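Local coordinates for regulatory protein RecX (Lactobacillus salivarius, PDB 3E3V) that probably modulates the activity of the recombinase RecA, the present chain being the part of RecX that holds three tandem three-helix domains, at residues A[33-38]-A[58-63]. Residues are numbered along the deposited sequence; the frame is centred on the assembly and turned at random.
Sequences RTRKEV and KLIDLD
Arg-35 and Ile-60 meet at the partly exposed margin of this contact, where the Ile-60 methyl CD1 lies over one face of the Arg-35 guanidinium, 3.8 Å from Arg-35 NH1. The arginine reaches that far because its chain is fully extended: CG stands anti to the backbone N (chi1 171°) and the following torsions stay near 180°, which brings the planar group across to Ile-60 on helix 49-61. Ile-60 answers with its longer branch, CG1 being anti to its carbonyl carbon and CD1 extended beyond it (chi2 171°). The charge has a partner of its own: Arg-35 NE makes a salt bridge with Glu-39, one turn on in the same helix. Deeper in, Val-38 CG1 packs against Leu-59 CD1 at 4.2 Å, both side chains buried; Leu-59 also rests on Ala-24 of helix 14-29. The contact thus joins the short helix 35-39 to the end of helix 49-61 in the first helix-turn-helix-like three-helix domain of RecX, with no hydrogen bond passing between the two segments. The two helices are capped differently. Thr-34 and Glu-37 form a capping box at the start of helix 35-39: Glu-37 N donates to Thr-34 OG1 (3.0 Å), and Thr-34 N returns a bond of 2.9 Å to Glu-37 OE1, on the lone pair facing away from the other carboxylate oxygen. Glu-37 OE2 pairs with Arg-33 NH1 in a salt bridge whose hydrogen bond is weak at 3.4 Å, and also with Lys-96. Just after helix 49-61, Asp-63 takes positive phi in a Schellman motif, with Asp-63 N bonded to Ile-60 O at 2.9 Å.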
ATOM      1  N   ARG A  33      -0.810   7.305 -10.371  1.00 36.36           N
ATOM      2  CA  ARG A  33      -1.622   6.157 -10.786  1.00 32.95           C
ATOM      3  C   ARG A  33      -0.772   4.958 -11.193  1.00 31.59           C
ATOM      4  O   ARG A  33       0.307   5.123 -11.768  1.00 28.56           O
ATOM      5  CB  ARG A  33      -2.520   6.547 -11.970  1.00 34.08           C
ATOM      6  CG  ARG A  33      -3.462   7.706 -11.714  1.00 37.20           C
ATOM      7  CD  ARG A  33      -4.507   7.347 -10.667  1.00 41.69           C
ATOM      8  NE  ARG A  33      -5.452   8.432 -10.427  1.00 46.19           N
ATOM      9  CZ  ARG A  33      -6.275   8.484  -9.382  1.00 49.16           C
ATOM     10  NH1 ARG A  33      -6.270   7.513  -8.476  1.00 50.41           N
ATOM     11  NH2 ARG A  33      -7.103   9.512  -9.238  1.00 48.65           N
ATOM     12  N   THR A  34      -1.258   3.750 -10.897  1.00 30.53           N
ATOM     13  CA  THR A  34      -0.528   2.540 -11.257  1.00 30.28           C
ATOM     14  C   THR A  34      -0.711   2.390 -12.748  1.00 29.12           C
ATOM     15  O   THR A  34      -1.584   3.029 -13.331  1.00 30.46           O
ATOM     16  CB  THR A  34      -1.100   1.245 -10.603  1.00 29.74           C
ATOM     17  OG1 THR A  34      -2.378   0.952 -11.175  1.00 31.17           O
ATOM     18  CG2 THR A  34      -1.236   1.390  -9.093  1.00 27.00           C
ATOM     19  N   ARG A  35       0.109   1.548 -13.364  1.00 29.56           N
ATOM     20  CA  ARG A  35       0.004   1.308 -14.795  1.00 31.97           C
ATOM     21  C   ARG A  35      -1.402   0.819 -15.129  1.00 33.94           C
ATOM     22  O   ARG A  35      -2.053   1.337 -16.034  1.00 31.74           O
ATOM     23  CB  ARG A  35       1.031   0.260 -15.233  1.00 32.86           C
ATOM     24  CG  ARG A  35       0.852  -0.213 -16.671  1.00 36.62           C
ATOM     25  CD  ARG A  35       1.957  -1.171 -17.099  1.00 38.38           C
ATOM     26  NE  ARG A  35       1.723  -1.681 -18.447  1.00 44.28           N
ATOM     27  CZ  ARG A  35       2.634  -2.302 -19.189  1.00 45.84           C
ATOM     28  NH1 ARG A  35       3.862  -2.497 -18.723  1.00 49.06           N
ATOM     29  NH2 ARG A  35       2.314  -2.738 -20.400  1.00 48.76           N
ATOM     30  N   LYS A  36      -1.875  -0.169 -14.373  1.00 36.88           N
ATOM     31  CA  LYS A  36      -3.199  -0.738 -14.606  1.00 38.34           C
ATOM     32  C   LYS A  36      -4.336   0.277 -14.452  1.00 38.96           C
ATOM     33  O   LYS A  36      -5.336   0.205 -15.174  1.00 39.91           O
ATOM     34  CB  LYS A  36      -3.430  -1.937 -13.677  1.00 41.02           C
ATOM     35  CG  LYS A  36      -4.467  -2.916 -14.208  1.00 41.82           C
ATOM     36  CD  LYS A  36      -4.970  -3.851 -13.125  1.00 45.03           C
ATOM     37  CE  LYS A  36      -6.087  -4.741 -13.646  1.00 44.14           C
ATOM     38  NZ  LYS A  36      -6.695  -5.547 -12.548  1.00 47.08           N
ATOM     39  N   GLU A  37      -4.203   1.217 -13.518  1.00 39.38           N
ATOM     40  CA  GLU A  37      -5.235   2.240 -13.329  1.00 40.00           C
ATOM     41  C   GLU A  37      -5.408   3.064 -14.601  1.00 41.30           C
ATOM     42  O   GLU A  37      -6.522   3.458 -14.957  1.00 42.67           O
ATOM     43  CB  GLU A  37      -4.875   3.184 -12.177  1.00 41.13           C
ATOM     44  CG  GLU A  37      -5.265   2.695 -10.792  1.00 40.03           C
ATOM     45  CD  GLU A  37      -4.963   3.727  -9.726  1.00 40.37           C
ATOM     46  OE1 GLU A  37      -3.778   4.082  -9.562  1.00 38.41           O
ATOM     47  OE2 GLU A  37      -5.908   4.195  -9.055  1.00 41.28           O
ATOM     48  N   VAL A  38      -4.296   3.349 -15.273  1.00 40.19           N
ATOM     49  CA  VAL A  38      -4.330   4.115 -16.512  1.00 39.39           C
ATOM     50  C   VAL A  38      -4.676   3.154 -17.642  1.00 40.66           C
ATOM     51  O   VAL A  38      -5.471   3.469 -18.518  1.00 41.48           O
ATOM     52  CB  VAL A  38      -2.954   4.767 -16.817  1.00 37.55           C
ATOM     53  CG1 VAL A  38      -3.040   5.603 -18.087  1.00 36.49           C
ATOM     54  CG2 VAL A  38      -2.519   5.637 -15.657  1.00 34.61           C
ATOM     55  N   LYS A  58       4.879   4.811 -23.870  1.00 25.88           N
ATOM     56  CA  LYS A  58       5.386   6.168 -23.999  1.00 26.02           C
ATOM     57  C   LYS A  58       5.367   6.822 -22.620  1.00 24.04           C
ATOM     58  O   LYS A  58       6.343   7.451 -22.207  1.00 24.35           O
ATOM     59  CB  LYS A  58       4.516   6.965 -24.978  1.00 27.91           C
ATOM     60  CG  LYS A  58       4.932   8.419 -25.163  1.00 30.82           C
ATOM     61  CD  LYS A  58       6.397   8.540 -25.512  1.00 33.43           C
ATOM     62  CE  LYS A  58       6.657   9.817 -26.288  1.00 35.42           C
ATOM     63  NZ  LYS A  58       5.902   9.819 -27.573  1.00 37.76           N
ATOM     64  N   LEU A  59       4.255   6.671 -21.904  1.00 21.86           N
ATOM     65  CA  LEU A  59       4.144   7.248 -20.568  1.00 20.93           C
ATOM     66  C   LEU A  59       5.190   6.656 -19.626  1.00 22.67           C
ATOM     67  O   LEU A  59       5.738   7.356 -18.776  1.00 22.26           O
ATOM     68  CB  LEU A  59       2.746   7.014 -19.998  1.00 22.89           C
ATOM     69  CG  LEU A  59       1.606   7.696 -20.751  1.00 22.86           C
ATOM     70  CD1 LEU A  59       0.272   7.383 -20.061  1.00 24.28           C
ATOM     71  CD2 LEU A  59       1.841   9.192 -20.794  1.00 22.66           C
ATOM     72  N   ILE A  60       5.467   5.363 -19.767  1.00 23.46           N
ATOM     73  CA  ILE A  60       6.471   4.729 -18.921  1.00 25.07           C
ATOM     74  C   ILE A  60       7.836   5.313 -19.260  1.00 25.58           C
ATOM     75  O   ILE A  60       8.647   5.589 -18.377  1.00 25.95           O
ATOM     76  CB  ILE A  60       6.514   3.209 -19.148  1.00 26.74           C
ATOM     77  CG1 ILE A  60       5.207   2.574 -18.661  1.00 26.73           C
ATOM     78  CG2 ILE A  60       7.735   2.617 -18.451  1.00 26.72           C
ATOM     79  CD1 ILE A  60       5.068   1.114 -19.050  1.00 28.38           C
ATOM     80  N   ASP A  61       8.082   5.499 -20.553  1.00 26.70           N
ATOM     81  CA  ASP A  61       9.349   6.053 -21.032  1.00 26.72           C
ATOM     82  C   ASP A  61       9.579   7.456 -20.464  1.00 26.91           C
ATOM     83  O   ASP A  61      10.689   7.793 -20.055  1.00 26.17           O
ATOM     84  CB  ASP A  61       9.345   6.102 -22.561  1.00 27.76           C
ATOM     85  CG  ASP A  61      10.677   6.533 -23.129  1.00 30.58           C
ATOM     86  OD1 ASP A  61      11.688   5.881 -22.800  1.00 29.67           O
ATOM     87  OD2 ASP A  61      10.711   7.518 -23.908  1.00 31.63           O
ATOM     88  N   LEU A  62       8.518   8.261 -20.433  1.00 26.75           N
ATOM     89  CA  LEU A  62       8.579   9.621 -19.906  1.00 27.00           C
ATOM     90  C   LEU A  62       8.506   9.608 -18.379  1.00 28.41           C
ATOM     91  O   LEU A  62       8.470  10.659 -17.731  1.00 29.77           O
ATOM     92  CB  LEU A  62       7.424  10.446 -20.477  1.00 25.63           C
ATOM     93  CG  LEU A  62       7.434  10.619 -22.000  1.00 26.20           C
ATOM     94  CD1 LEU A  62       6.118  11.225 -22.482  1.00 22.31           C
ATOM     95  CD2 LEU A  62       8.622  11.509 -22.389  1.00 24.69           C
ATOM     96  N   ASP A  63       8.480   8.406 -17.813  1.00 29.29           N
ATOM     97  CA  ASP A  63       8.414   8.218 -16.370  1.00 29.62           C
ATOM     98  C   ASP A  63       7.154   8.837 -15.761  1.00 28.26           C
ATOM     99  O   ASP A  63       7.155   9.269 -14.615  1.00 26.81           O
ATOM    100  CB  ASP A  63       9.668   8.804 -15.706  1.00 33.16           C
ATOM    101  CG  ASP A  63       9.830   8.367 -14.252  1.00 35.37           C
ATOM    102  OD1 ASP A  63       9.658   7.165 -13.967  1.00 37.99           O
ATOM    103  OD2 ASP A  63      10.144   9.219 -13.392  1.00 39.14           O
TER